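Local coordinates for protein delta-1-pyrroline-5-carboxylate dehydrogenase, mitochondrial (Mus musculus, PDB 4E3X) that oxidises glutamate gamma-semialdehyde to glutamate with NAD(+), the second step of proline breakdown in mitochondria, at residues 321-326 and 330-335; 432-437 and 441-446; 492-497 and 504-509. One frame throughout, in Å; residues are numbered along the deposited sequence.

Contacts 1, 2 and 3 all reach one mixed sheet, which includes strands 319-323, 428-436 and 503-506, an example of how a single sheet organises contacts spread along a chain. They follow one another in sequence, each closing before the next opens. Contacts 1 and 3 belong to beta-alpha-beta units; contact 2 folds a strand against the loop that follows it. Centres of contacts 1 and 3 are about 12 Å apart and the two touch, where Gly335 and His321 pack on Lys509; the centre of contact 2 is about 18 Å from that of contact 1 and about 21 Å from that of contact 3. Contacts 1 and 3 also touch the second subunit, at the homodimer interface.

Contact 1: 321-326 and 330-335; sequences HFVHSS and DSVVSG
Val323 and Val332 meet tip to tip, and this pair of branched side chains is the tight part of the contact. CG2 of Val323 lies 3.7 Å from CG1 of Val332, and the second methyl of Val332, CG2, fits between the two branches of Val323, 4.0 Å from its CG2 and 4.1 Å from its CG1. Val323 stands with CG1 anti to the backbone N (chi1 178°), a setting that turns both methyls to the helix. Phe483 closes on Val332 from a neighbouring strand. Strand 319-323 and helix 329-341 form the first two elements of a beta-alpha-beta crossover that returns through strand 351-357; the nucleophile Cys348 lies on the connection between that helix and the returning strand. One turn along the helix a ring meets backbone: the His321 ring presents its edge to Gly335, CE1 lying 3.5 Å from Gly335 O. This imidazole is gripped at both nitrogens, ND1 by the hydroxyl of Thr336 and NE2 by the backbone amide of Ser510, which probably fixes how the ring is turned. The looser side begins where the strand ends. There His324 and Ser326 are partly exposed and turn to each other instead of the helix, ND1 of His324 and OG of Ser326 lying 2.8 Å apart in a hydrogen bond that either could donate. Asp330 is exposed too, whereas the hydroxyl of Ser331 bonds to Leu554 N of the second subunit.

Contact 2: 432-437 and 441-446; sequences CIIESK and EPIMKE
Ile434 and Ile443 come together through their torsions: Ile434 sets CG1 anti to its carbonyl carbon (chi1 -66°) and Ile443 swings CG1 opposite its own amide nitrogen (chi1 -157°), and each chain then runs on extended to its CD1. The two terminal methyls meet at 3.7 Å, with the side chains crossing obliquely, so a single pair of carbons carries the apolar half of the contact. Ala407 and Trp403 of helix 394-409 pack on Ile434 and Ile443 respectively, placing the pair under that helix. The second touch lies at the end of the strand, where OG of Ser436 rests 3.7 Å from CB of Glu441, a van der Waals contact against a carbon, the hydroxyl finding its hydrogen bond at Asp438 O. Strand 428-436 runs parallel to its neighbour 452-458, and the connection between them folds back over one face of the sheet, Ile443 packing on Leu413 and Thr454 of the two flanking strands, before reaching Glu447, an NAD(+)-binding residue. Glu441 fastens this bend. Its chain is kinked at chi2, and OE1 accepts the amide of Ile443 at 2.9 Å nearly along the C-O axis and almost straight (170°), while Met444 N bonds to Glu441 O at 2.8 Å. His406 also binds OE1 and Ser410 takes OE2, so the buried carboxylate has three partners and is probably held firmly in its rotation. On the strand's other side Lys437 NZ bridges to Glu435 OE2 at 3.1 Å, from well above the carboxylate plane. Lys318 NZ bonds to both Ile443 O and Glu446 O.

Contact 3: 492-497 and 504-509; sequences EATRML and FYINDK
Thr494 and Leu497 hold the ring of Phe504 between them, where a helix packs on the sheet in a beta-alpha-beta unit made of strand 476-483, helix 487-496 and strand 503-506. The segments of helix and returning strand are nearly antiparallel, at 174° with axes 10.6 Å apart. Phe504 bridges that gap. Its CB points to the helix, and with CG anti to the backbone N (chi1 -175°) the ring is carried outward; CB, CG and the two CD atoms stay behind while the far half of the ring does the touching. CE1 packs on Leu497, 3.9 Å from CD1 and 4.1 Å from CB, the side chains crossing at about a right angle. At CE2 the ring edge meets Thr494, OG1 of which lies near the ring plane, 3.4 Å from Phe504 CE2; this hydroxyl is hydrogen-bonded to Val490 O, one turn back in the helix. CE2 also lies 3.9 Å from Thr494 CA. CZ, at the tip, comes 4.1 Å from the same CA and obliquely approaches Ala493 O. Val482 of the neighbouring strand and Gln545 of the second subunit also pack on Phe504, whose strand pairs in parallel with a strand of that chain, so the sheet runs on through the dimer. With an alanine here the ring would be missing, and Leu497 and Thr494 would probably lose their shared partner, opening a gap between helix and sheet. Beyond the strand, OD2 of Asp508 forms a salt bridge with Lys548 of the second subunit. OD1 of Asp508 accepts Lys509 N at 2.7 Å, on the anti side and 17° out of the carboxylate plane.

Contact 1: 321-326 and 330-335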
ATOM      1  N   HIS B 321     -14.551  15.383 -20.444  1.00  9.30           N
ATOM      2  CA  HIS B 321     -15.928  15.764 -20.142  1.00  9.39           C
ATOM      3  C   HIS B 321     -16.795  15.094 -21.205  1.00  9.04           C
ATOM      4  O   HIS B 321     -16.638  15.373 -22.397  1.00 10.40           O
ATOM      5  CB  HIS B 321     -16.139  17.288 -20.195  1.00  9.40           C
ATOM      6  CG  HIS B 321     -15.672  18.024 -18.970  1.00  9.50           C
ATOM      7  ND1 HIS B 321     -15.915  19.369 -18.777  1.00  9.38           N
ATOM      8  CD2 HIS B 321     -14.962  17.617 -17.888  1.00  9.03           C
ATOM      9  CE1 HIS B 321     -15.389  19.755 -17.628  1.00  9.00           C
ATOM     10  NE2 HIS B 321     -14.807  18.708 -17.064  1.00  9.74           N
ATOM     11  N   PHE B 322     -17.691  14.211 -20.778  1.00  8.71           N
ATOM     12  CA  PHE B 322     -18.607  13.536 -21.690  1.00  9.12           C
ATOM     13  C   PHE B 322     -19.990  14.153 -21.538  1.00  8.86           C
ATOM     14  O   PHE B 322     -20.544  14.185 -20.447  1.00  9.94           O
ATOM     15  CB  PHE B 322     -18.675  12.026 -21.419  1.00  9.26           C
ATOM     16  CG  PHE B 322     -19.667  11.316 -22.300  1.00 10.19           C
ATOM     17  CD1 PHE B 322     -19.292  10.845 -23.549  1.00 11.77           C
ATOM     18  CD2 PHE B 322     -20.988  11.164 -21.898  1.00 11.92           C
ATOM     19  CE1 PHE B 322     -20.214  10.208 -24.378  1.00 13.51           C
ATOM     20  CE2 PHE B 322     -21.909  10.538 -22.718  1.00 12.96           C
ATOM     21  CZ  PHE B 322     -21.518  10.055 -23.957  1.00 13.40           C
ATOM     22  N   VAL B 323     -20.550  14.612 -22.650  1.00  9.24           N
ATOM     23  CA  VAL B 323     -21.840  15.277 -22.638  1.00 10.49           C
ATOM     24  C   VAL B 323     -22.893  14.378 -23.276  1.00  9.98           C
ATOM     25  O   VAL B 323     -22.690  13.859 -24.375  1.00 10.25           O
ATOM     26  CB  VAL B 323     -21.771  16.604 -23.418  1.00 11.29           C
ATOM     27  CG1 VAL B 323     -23.128  17.278 -23.449  1.00 12.17           C
ATOM     28  CG2 VAL B 323     -20.736  17.530 -22.802  1.00 11.99           C
ATOM     29  N   HIS B 324     -23.995  14.170 -22.562  1.00 10.11           N
ATOM     30  CA  HIS B 324     -25.158  13.481 -23.098  1.00 11.18           C
ATOM     31  C   HIS B 324     -26.166  14.533 -23.559  1.00 11.34           C
ATOM     32  O   HIS B 324     -26.135  15.680 -23.102  1.00 11.78           O
ATOM     33  CB  HIS B 324     -25.788  12.570 -22.040  1.00 12.20           C
ATOM     34  CG  HIS B 324     -26.993  11.827 -22.524  1.00 12.51           C
ATOM     35  ND1 HIS B 324     -28.277  12.182 -22.170  1.00 12.36           N
ATOM     36  CD2 HIS B 324     -27.113  10.751 -23.340  1.00 12.59           C
ATOM     37  CE1 HIS B 324     -29.136  11.362 -22.751  1.00 13.36           C
ATOM     38  NE2 HIS B 324     -28.455  10.483 -23.463  1.00 13.25           N
ATOM     39  N   SER B 325     -27.062  14.154 -24.461  1.00 11.75           N
ATOM     40  CA  SER B 325     -28.020  15.108 -25.017  1.00 11.89           C
ATOM     41  C   SER B 325     -28.934  15.763 -23.967  1.00 12.34           C
ATOM     42  O   SER B 325     -29.514  16.821 -24.213  1.00 13.88           O
ATOM     43  CB  SER B 325     -28.860  14.427 -26.095  1.00 12.30           C
ATOM     44  OG  SER B 325     -29.626  13.379 -25.531  1.00 13.19           O
ATOM     45  N   SER B 326     -29.054  15.135 -22.803  1.00 11.60           N
ATOM     46  CA  SER B 326     -29.905  15.644 -21.727  1.00 11.96           C
ATOM     47  C   SER B 326     -29.167  16.641 -20.819  1.00 13.55           C
ATOM     48  O   SER B 326     -29.715  17.076 -19.807  1.00 15.18           O
ATOM     49  CB  SER B 326     -30.430  14.478 -20.877  1.00 12.44           C
ATOM     50  OG  SER B 326     -29.367  13.862 -20.164  1.00 12.73           O
ATOM     51  N   ASP B 330     -25.557  25.314 -20.324  1.00 13.94           N
ATOM     52  CA  ASP B 330     -24.738  26.344 -19.692  1.00 14.85           C
ATOM     53  C   ASP B 330     -23.725  25.753 -18.703  1.00 13.28           C
ATOM     54  O   ASP B 330     -22.606  26.254 -18.589  1.00 14.04           O
ATOM     55  CB  ASP B 330     -25.601  27.411 -19.012  1.00 17.85           C
ATOM     56  CG  ASP B 330     -26.255  28.364 -20.007  1.00 21.30           C
ATOM     57  OD1 ASP B 330     -25.815  28.426 -21.179  1.00 22.55           O
ATOM     58  OD2 ASP B 330     -27.211  29.061 -19.612  1.00 23.26           O
ATOM     59  N   SER B 331     -24.114  24.694 -17.996  1.00 12.47           N
ATOM     60  CA  SER B 331     -23.196  23.996 -17.090  1.00 12.59           C
ATOM     61  C   SER B 331     -22.033  23.347 -17.831  1.00 11.68           C
ATOM     62  O   SER B 331     -20.885  23.425 -17.391  1.00 12.09           O
ATOM     63  CB  SER B 331     -23.932  22.938 -16.268  1.00 15.15           C
ATOM     64  OG  SER B 331     -24.875  23.542 -15.405  1.00 16.80           O
ATOM     65  N   VAL B 332     -22.342  22.704 -18.955  1.00 11.19           N
ATOM     66  CA  VAL B 332     -21.314  22.120 -19.802  1.00 10.87           C
ATOM     67  C   VAL B 332     -20.316  23.196 -20.224  1.00 10.81           C
ATOM     68  O   VAL B 332     -19.110  23.013 -20.133  1.00 11.74           O
ATOM     69  CB  VAL B 332     -21.921  21.477 -21.062  1.00 10.63           C
ATOM     70  CG1 VAL B 332     -20.821  21.147 -22.061  1.00 10.93           C
ATOM     71  CG2 VAL B 332     -22.724  20.240 -20.697  1.00 10.95           C
ATOM     72  N   VAL B 333     -20.824  24.333 -20.678  1.00 10.98           N
ATOM     73  CA  VAL B 333     -19.949  25.384 -21.180  1.00 12.41           C
ATOM     74  C   VAL B 333     -19.048  25.975 -20.086  1.00 12.54           C
ATOM     75  O   VAL B 333     -17.822  26.028 -20.235  1.00 11.83           O
ATOM     76  CB  VAL B 333     -20.760  26.486 -21.882  1.00 12.95           C
ATOM     77  CG1 VAL B 333     -19.874  27.670 -22.225  1.00 14.00           C
ATOM     78  CG2 VAL B 333     -21.425  25.922 -23.135  1.00 13.83           C
ATOM     79  N   SER B 334     -19.646  26.405 -18.983  1.00 12.35           N
ATOM     80  CA  SER B 334     -18.885  27.014 -17.900  0.58 12.48           C
ATOM     81  C   SER B 334     -17.913  26.026 -17.265  1.00 12.14           C
ATOM     82  O   SER B 334     -16.749  26.349 -17.023  1.00 12.50           O
ATOM     83  CB  SER B 334     -19.826  27.579 -16.840  0.58 13.62           C
ATOM     84  OG  SER B 334     -20.524  28.706 -17.336  0.58 14.58           O
ATOM     85  N   GLY B 335     -18.399  24.819 -16.989  1.00 10.88           N
ATOM     86  CA  GLY B 335     -17.570  23.793 -16.383  1.00 10.32           C
ATOM     87  C   GLY B 335     -16.395  23.380 -17.255  1.00  9.52           C
ATOM     88  O   GLY B 335     -15.288  23.166 -16.762  1.00 10.00           O
TER

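Contact 2: 432-437 and 441-446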
ATOM      1  N   CYS B 432      -7.017  27.510 -26.492  1.00 12.64           N
ATOM      2  CA  CYS B 432      -7.228  26.965 -27.821  1.00 13.37           C
ATOM      3  C   CYS B 432      -8.274  25.864 -27.793  1.00 12.67           C
ATOM      4  O   CYS B 432      -8.202  24.953 -26.973  1.00 12.47           O
ATOM      5  CB  CYS B 432      -5.910  26.429 -28.389  1.00 15.12           C
ATOM      6  SG  CYS B 432      -6.003  25.865 -30.106  1.00 16.27           S
ATOM      7  N   ILE B 433      -9.246  25.957 -28.695  1.00 12.33           N
ATOM      8  CA  ILE B 433     -10.262  24.927 -28.860  1.00 12.19           C
ATOM      9  C   ILE B 433     -10.101  24.324 -30.242  1.00 12.34           C
ATOM     10  O   ILE B 433     -10.099  25.045 -31.241  1.00 13.26           O
ATOM     11  CB  ILE B 433     -11.685  25.489 -28.704  1.00 12.48           C
ATOM     12  CG1 ILE B 433     -11.831  26.207 -27.359  1.00 12.97           C
ATOM     13  CG2 ILE B 433     -12.711  24.377 -28.847  1.00 13.45           C
ATOM     14  CD1 ILE B 433     -13.158  26.931 -27.182  1.00 14.31           C
ATOM     15  N   ILE B 434      -9.965  23.003 -30.282  1.00 12.43           N
ATOM     16  CA  ILE B 434      -9.700  22.265 -31.510  1.00 13.63           C
ATOM     17  C   ILE B 434     -10.785  21.217 -31.677  1.00 13.42           C
ATOM     18  O   ILE B 434     -11.196  20.599 -30.690  1.00 13.98           O
ATOM     19  CB  ILE B 434      -8.327  21.555 -31.409  1.00 14.21           C
ATOM     20  CG1 ILE B 434      -7.200  22.592 -31.349  1.00 14.66           C
ATOM     21  CG2 ILE B 434      -8.126  20.543 -32.545  1.00 14.71           C
ATOM     22  CD1 ILE B 434      -5.896  22.043 -30.818  1.00 14.69           C
ATOM     23  N   GLU B 435     -11.268  21.026 -32.904  1.00 13.96           N
ATOM     24  CA  GLU B 435     -12.158  19.908 -33.176  1.00 14.29           C
ATOM     25  C   GLU B 435     -11.404  18.783 -33.868  1.00 14.30           C
ATOM     26  O   GLU B 435     -10.673  19.016 -34.838  1.00 14.57           O
ATOM     27  CB  GLU B 435     -13.365  20.320 -34.031  1.00 15.69           C
ATOM     28  CG  GLU B 435     -14.292  19.134 -34.291  1.00 17.27           C
ATOM     29  CD  GLU B 435     -15.546  19.483 -35.061  1.00 18.49           C
ATOM     30  OE1 GLU B 435     -15.698  20.649 -35.499  1.00 20.17           O
ATOM     31  OE2 GLU B 435     -16.386  18.574 -35.234  1.00 18.68           O
ATOM     32  N   SER B 436     -11.577  17.565 -33.366  1.00 13.89           N
ATOM     33  CA  SER B 436     -11.041  16.391 -34.043  1.00 15.02           C
ATOM     34  C   SER B 436     -12.148  15.567 -34.681  1.00 15.88           C
ATOM     35  O   SER B 436     -13.176  15.302 -34.056  1.00 17.08           O
ATOM     36  CB  SER B 436     -10.267  15.504 -33.072  1.00 14.95           C
ATOM     37  OG  SER B 436      -9.735  14.392 -33.776  1.00 15.62           O
ATOM     38  N   LYS B 437     -11.934  15.163 -35.930  1.00 16.32           N
ATOM     39  CA  LYS B 437     -12.844  14.242 -36.595  1.00 17.51           C
ATOM     40  C   LYS B 437     -12.466  12.797 -36.290  1.00 18.12           C
ATOM     41  O   LYS B 437     -13.188  11.873 -36.659  1.00 19.56           O
ATOM     42  CB  LYS B 437     -12.830  14.472 -38.107  1.00 18.99           C
ATOM     43  CG  LYS B 437     -13.245  15.875 -38.527  1.00 21.48           C
ATOM     44  CD  LYS B 437     -14.678  16.185 -38.124  1.00 24.01           C
ATOM     45  CE  LYS B 437     -15.101  17.560 -38.630  1.00 26.24           C
ATOM     46  NZ  LYS B 437     -16.519  17.885 -38.298  1.00 27.92           N
ATOM     47  N   GLU B 441      -7.173  10.391 -32.485  1.00 15.49           N
ATOM     48  CA  GLU B 441      -6.043  11.235 -32.883  1.00 15.79           C
ATOM     49  C   GLU B 441      -5.057  11.321 -31.720  1.00 15.58           C
ATOM     50  O   GLU B 441      -5.471  11.291 -30.561  1.00 14.84           O
ATOM     51  CB  GLU B 441      -6.534  12.646 -33.237  1.00 16.94           C
ATOM     52  CG  GLU B 441      -5.952  13.244 -34.522  1.00 17.85           C
ATOM     53  CD  GLU B 441      -4.620  13.966 -34.332  1.00 18.87           C
ATOM     54  OE1 GLU B 441      -4.240  14.282 -33.180  1.00 17.89           O
ATOM     55  OE2 GLU B 441      -3.951  14.225 -35.358  1.00 20.55           O
ATOM     56  N   PRO B 442      -3.750  11.412 -32.017  1.00 15.46           N
ATOM     57  CA  PRO B 442      -2.771  11.567 -30.933  1.00 15.79           C
ATOM     58  C   PRO B 442      -3.090  12.690 -29.938  1.00 14.54           C
ATOM     59  O   PRO B 442      -2.808  12.534 -28.750  1.00 15.73           O
ATOM     60  CB  PRO B 442      -1.473  11.865 -31.682  1.00 17.75           C
ATOM     61  CG  PRO B 442      -1.626  11.117 -32.963  1.00 18.66           C
ATOM     62  CD  PRO B 442      -3.093  11.187 -33.319  1.00 17.64           C
ATOM     63  N   ILE B 443      -3.686  13.785 -30.396  1.00 13.61           N
ATOM     64  CA  ILE B 443      -4.002  14.885 -29.489  1.00 13.16           C
ATOM     65  C   ILE B 443      -5.102  14.509 -28.483  1.00 13.03           C
ATOM     66  O   ILE B 443      -5.264  15.172 -27.454  1.00 13.42           O
ATOM     67  CB  ILE B 443      -4.372  16.184 -30.255  1.00 12.50           C
ATOM     68  CG1 ILE B 443      -4.133  17.414 -29.373  1.00 12.76           C
ATOM     69  CG2 ILE B 443      -5.815  16.126 -30.764  1.00 12.80           C
ATOM     70  CD1 ILE B 443      -4.328  18.723 -30.105  1.00 13.68           C
ATOM     71  N   MET B 444      -5.833  13.437 -28.777  1.00 13.44           N
ATOM     72  CA  MET B 444      -6.844  12.915 -27.857  1.00 12.85           C
ATOM     73  C   MET B 444      -6.233  11.989 -26.803  1.00 12.53           C
ATOM     74  O   MET B 444      -6.919  11.577 -25.864  1.00 13.35           O
ATOM     75  CB  MET B 444      -7.936  12.160 -28.629  1.00 14.25           C
ATOM     76  CG  MET B 444      -8.787  13.027 -29.555  1.00 14.92           C
ATOM     77  SD  MET B 444     -10.021  14.017 -28.686  1.00 16.34           S
ATOM     78  CE  MET B 444     -11.147  12.753 -28.094  1.00 15.97           C
ATOM     79  N   LYS B 445      -4.950  11.664 -26.965  1.00 13.17           N
ATOM     80  CA  LYS B 445      -4.297  10.649 -26.132  1.00 14.70           C
ATOM     81  C   LYS B 445      -3.203  11.202 -25.222  1.00 13.98           C
ATOM     82  O   LYS B 445      -3.019  10.727 -24.105  1.00 14.90           O
ATOM     83  CB  LYS B 445      -3.684   9.559 -27.013  1.00 15.68           C
ATOM     84  CG  LYS B 445      -4.685   8.678 -27.745  1.00 17.41           C
ATOM     85  CD  LYS B 445      -3.965   7.750 -28.717  1.00 19.61           C
ATOM     86  CE  LYS B 445      -4.925   6.821 -29.440  1.00 22.36           C
ATOM     87  NZ  LYS B 445      -5.346   5.682 -28.579  1.00 24.46           N
ATOM     88  N   GLU B 446      -2.465  12.196 -25.703  1.00 13.80           N
ATOM     89  CA  GLU B 446      -1.264  12.643 -25.006  1.00 14.11           C
ATOM     90  C   GLU B 446      -1.499  13.873 -24.132  1.00 12.15           C
ATOM     91  O   GLU B 446      -2.157  14.830 -24.548  1.00 12.57           O
ATOM     92  CB  GLU B 446      -0.128  12.882 -26.005  1.00 16.85           C
ATOM     93  CG  GLU B 446       0.172  11.653 -26.850  1.00 20.50           C
ATOM     94  CD  GLU B 446       1.289  11.875 -27.846  1.00 25.01           C
ATOM     95  OE1 GLU B 446       2.324  12.460 -27.460  1.00 26.60           O
ATOM     96  OE2 GLU B 446       1.128  11.464 -29.014  1.00 27.93           O
TER

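Contact 3: 492-497 and 504-509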
ATOM      1  N   GLU B 492     -25.825   4.220 -16.313  1.00 13.65           N
ATOM      2  CA  GLU B 492     -25.117   3.481 -17.351  1.00 13.06           C
ATOM      3  C   GLU B 492     -23.694   4.000 -17.542  1.00 12.98           C
ATOM      4  O   GLU B 492     -22.733   3.226 -17.572  1.00 12.75           O
ATOM      5  CB  GLU B 492     -25.877   3.570 -18.679  1.00 13.88           C
ATOM      6  CG  GLU B 492     -25.217   2.806 -19.823  1.00 15.14           C
ATOM      7  CD  GLU B 492     -26.016   2.868 -21.117  1.00 17.44           C
ATOM      8  OE1 GLU B 492     -26.966   3.671 -21.202  1.00 17.98           O
ATOM      9  OE2 GLU B 492     -25.698   2.102 -22.048  1.00 19.22           O
ATOM     10  N   ALA B 493     -23.564   5.314 -17.688  1.00 12.20           N
ATOM     11  CA  ALA B 493     -22.263   5.934 -17.907  1.00 11.93           C
ATOM     12  C   ALA B 493     -21.347   5.692 -16.716  1.00 12.14           C
ATOM     13  O   ALA B 493     -20.155   5.442 -16.883  1.00 12.04           O
ATOM     14  CB  ALA B 493     -22.410   7.424 -18.180  1.00 12.80           C
ATOM     15  N   THR B 494     -21.911   5.761 -15.514  1.00 11.82           N
ATOM     16  CA  THR B 494     -21.147   5.515 -14.301  1.00 12.40           C
ATOM     17  C   THR B 494     -20.566   4.100 -14.293  1.00 12.58           C
ATOM     18  O   THR B 494     -19.382   3.913 -14.012  1.00 13.38           O
ATOM     19  CB  THR B 494     -21.999   5.784 -13.053  1.00 12.71           C
ATOM     20  OG1 THR B 494     -22.385   7.168 -13.037  1.00 12.44           O
ATOM     21  CG2 THR B 494     -21.225   5.464 -11.784  1.00 12.43           C
ATOM     22  N   ARG B 495     -21.380   3.109 -14.643  1.00 12.13           N
ATOM     23  CA  ARG B 495     -20.880   1.742 -14.741  1.00 13.38           C
ATOM     24  C   ARG B 495     -19.811   1.604 -15.832  1.00 12.63           C
ATOM     25  O   ARG B 495     -18.768   0.989 -15.611  1.00 13.48           O
ATOM     26  CB  ARG B 495     -22.020   0.750 -14.998  1.00 15.08           C
ATOM     27  CG  ARG B 495     -22.962   0.541 -13.819  1.00 17.78           C
ATOM     28  CD  ARG B 495     -23.970  -0.577 -14.105  1.00 20.45           C
ATOM     29  NE  ARG B 495     -24.839  -0.274 -15.244  1.00 22.53           N
ATOM     30  CZ  ARG B 495     -26.029   0.315 -15.143  1.00 24.00           C
ATOM     31  NH1 ARG B 495     -26.498   0.664 -13.952  1.00 24.82           N
ATOM     32  NH2 ARG B 495     -26.751   0.554 -16.231  1.00 23.80           N
ATOM     33  N   MET B 496     -20.063   2.180 -17.006  1.00 11.73           N
ATOM     34  CA  MET B 496     -19.145   2.034 -18.138  0.61 11.95           C
ATOM     35  C   MET B 496     -17.798   2.712 -17.914  1.00 11.94           C
ATOM     36  O   MET B 496     -16.779   2.265 -18.434  1.00 13.61           O
ATOM     37  CB  MET B 496     -19.781   2.567 -19.425  0.61 12.20           C
ATOM     38  CG  MET B 496     -20.990   1.767 -19.892  0.61 13.70           C
ATOM     39  SD  MET B 496     -21.687   2.350 -21.453  0.61 15.31           S
ATOM     40  CE  MET B 496     -20.387   1.906 -22.600  0.61 15.68           C
ATOM     41  N   LEU B 497     -17.800   3.794 -17.141  1.00 10.26           N
ATOM     42  CA  LEU B 497     -16.597   4.593 -16.938  1.00  8.93           C
ATOM     43  C   LEU B 497     -15.934   4.349 -15.587  1.00  8.68           C
ATOM     44  O   LEU B 497     -15.043   5.104 -15.179  1.00  8.50           O
ATOM     45  CB  LEU B 497     -16.933   6.078 -17.123  1.00  8.86           C
ATOM     46  CG  LEU B 497     -17.459   6.436 -18.515  1.00 10.39           C
ATOM     47  CD1 LEU B 497     -17.963   7.869 -18.551  1.00 10.89           C
ATOM     48  CD2 LEU B 497     -16.374   6.199 -19.571  1.00 12.28           C
ATOM     49  N   PHE B 504     -14.508  10.992 -10.397  1.00  7.25           N
ATOM     50  CA  PHE B 504     -15.564  10.997 -11.397  1.00  7.93           C
ATOM     51  C   PHE B 504     -16.638  11.981 -10.973  1.00  8.46           C
ATOM     52  O   PHE B 504     -17.035  12.021  -9.810  1.00 10.04           O
ATOM     53  CB  PHE B 504     -16.131   9.578 -11.528  1.00  8.89           C
ATOM     54  CG  PHE B 504     -17.159   9.415 -12.609  1.00  9.19           C
ATOM     55  CD1 PHE B 504     -16.827   9.574 -13.947  1.00 10.32           C
ATOM     56  CD2 PHE B 504     -18.452   9.056 -12.287  1.00  9.67           C
ATOM     57  CE1 PHE B 504     -17.784   9.404 -14.944  1.00 11.12           C
ATOM     58  CE2 PHE B 504     -19.409   8.883 -13.280  1.00 11.12           C
ATOM     59  CZ  PHE B 504     -19.077   9.060 -14.605  1.00 11.08           C
ATOM     60  N   TYR B 505     -17.092  12.783 -11.923  1.00  8.38           N
ATOM     61  CA  TYR B 505     -17.966  13.900 -11.622  1.00  8.83           C
ATOM     62  C   TYR B 505     -19.247  13.811 -12.424  1.00  8.97           C
ATOM     63  O   TYR B 505     -19.224  13.554 -13.625  1.00 10.58           O
ATOM     64  CB  TYR B 505     -17.242  15.211 -11.936  1.00  9.41           C
ATOM     65  CG  TYR B 505     -16.037  15.423 -11.047  1.00  8.93           C
ATOM     66  CD1 TYR B 505     -14.766  15.005 -11.439  1.00  8.25           C
ATOM     67  CD2 TYR B 505     -16.173  16.030  -9.800  1.00 10.01           C
ATOM     68  CE1 TYR B 505     -13.658  15.204 -10.610  1.00  8.95           C
ATOM     69  CE2 TYR B 505     -15.083  16.231  -8.972  1.00 10.21           C
ATOM     70  CZ  TYR B 505     -13.830  15.809  -9.370  1.00  8.92           C
ATOM     71  OH  TYR B 505     -12.759  16.023  -8.518  1.00 10.37           O
ATOM     72  N   ILE B 506     -20.375  14.001 -11.752  1.00  9.07           N
ATOM     73  CA  ILE B 506     -21.654  14.052 -12.437  0.52 10.40           C
ATOM     74  C   ILE B 506     -22.176  15.476 -12.357  1.00 10.26           C
ATOM     75  O   ILE B 506     -22.428  16.010 -11.268  1.00  9.94           O
ATOM     76  CB  ILE B 506     -22.652  13.053 -11.843  0.52 11.65           C
ATOM     77  CG1 ILE B 506     -22.089  11.637 -11.968  0.52 11.69           C
ATOM     78  CG2 ILE B 506     -24.000  13.160 -12.539  0.52 12.48           C
ATOM     79  CD1 ILE B 506     -22.847  10.621 -11.189  0.52 12.18           C
ATOM     80  N   ASN B 507     -22.282  16.104 -13.523  1.00  9.93           N
ATOM     81  CA  ASN B 507     -22.742  17.484 -13.619  1.00 10.09           C
ATOM     82  C   ASN B 507     -21.865  18.474 -12.858  1.00 10.40           C
ATOM     83  O   ASN B 507     -22.343  19.455 -12.295  1.00 11.91           O
ATOM     84  CB  ASN B 507     -24.221  17.572 -13.237  1.00 10.90           C
ATOM     85  CG  ASN B 507     -25.090  16.802 -14.205  1.00 11.86           C
ATOM     86  OD1 ASN B 507     -24.822  16.800 -15.409  1.00 11.73           O
ATOM     87  ND2 ASN B 507     -26.121  16.133 -13.697  1.00 12.30           N
ATOM     88  N   ASP B 508     -20.564  18.210 -12.869  1.00  9.74           N
ATOM     89  CA  ASP B 508     -19.591  19.178 -12.377  1.00 10.07           C
ATOM     90  C   ASP B 508     -18.301  19.024 -13.176  1.00  9.73           C
ATOM     91  O   ASP B 508     -18.121  18.030 -13.894  1.00 10.45           O
ATOM     92  CB  ASP B 508     -19.330  19.000 -10.875  1.00 11.16           C
ATOM     93  CG  ASP B 508     -19.006  20.316 -10.181  1.00 12.21           C
ATOM     94  OD1 ASP B 508     -18.456  21.224 -10.845  1.00 12.64           O
ATOM     95  OD2 ASP B 508     -19.301  20.442  -8.970  1.00 13.24           O
ATOM     96  N   LYS B 509     -17.411  20.010 -13.059  1.00  9.51           N
ATOM     97  CA  LYS B 509     -16.157  19.981 -13.803  1.00  9.19           C
ATOM     98  C   LYS B 509     -15.145  18.993 -13.214  1.00  8.14           C
ATOM     99  O   LYS B 509     -15.238  18.600 -12.041  1.00  9.13           O
ATOM    100  CB  LYS B 509     -15.531  21.375 -13.889  1.00 11.03           C
ATOM    101  CG  LYS B 509     -15.151  22.001 -12.552  1.00 11.14           C
ATOM    102  CD  LYS B 509     -14.456  23.348 -12.782  1.00 11.86           C
ATOM    103  CE  LYS B 509     -14.071  24.037 -11.485  1.00 13.00           C
ATOM    104  NZ  LYS B 509     -13.185  23.190 -10.641  1.00 13.14           N
TER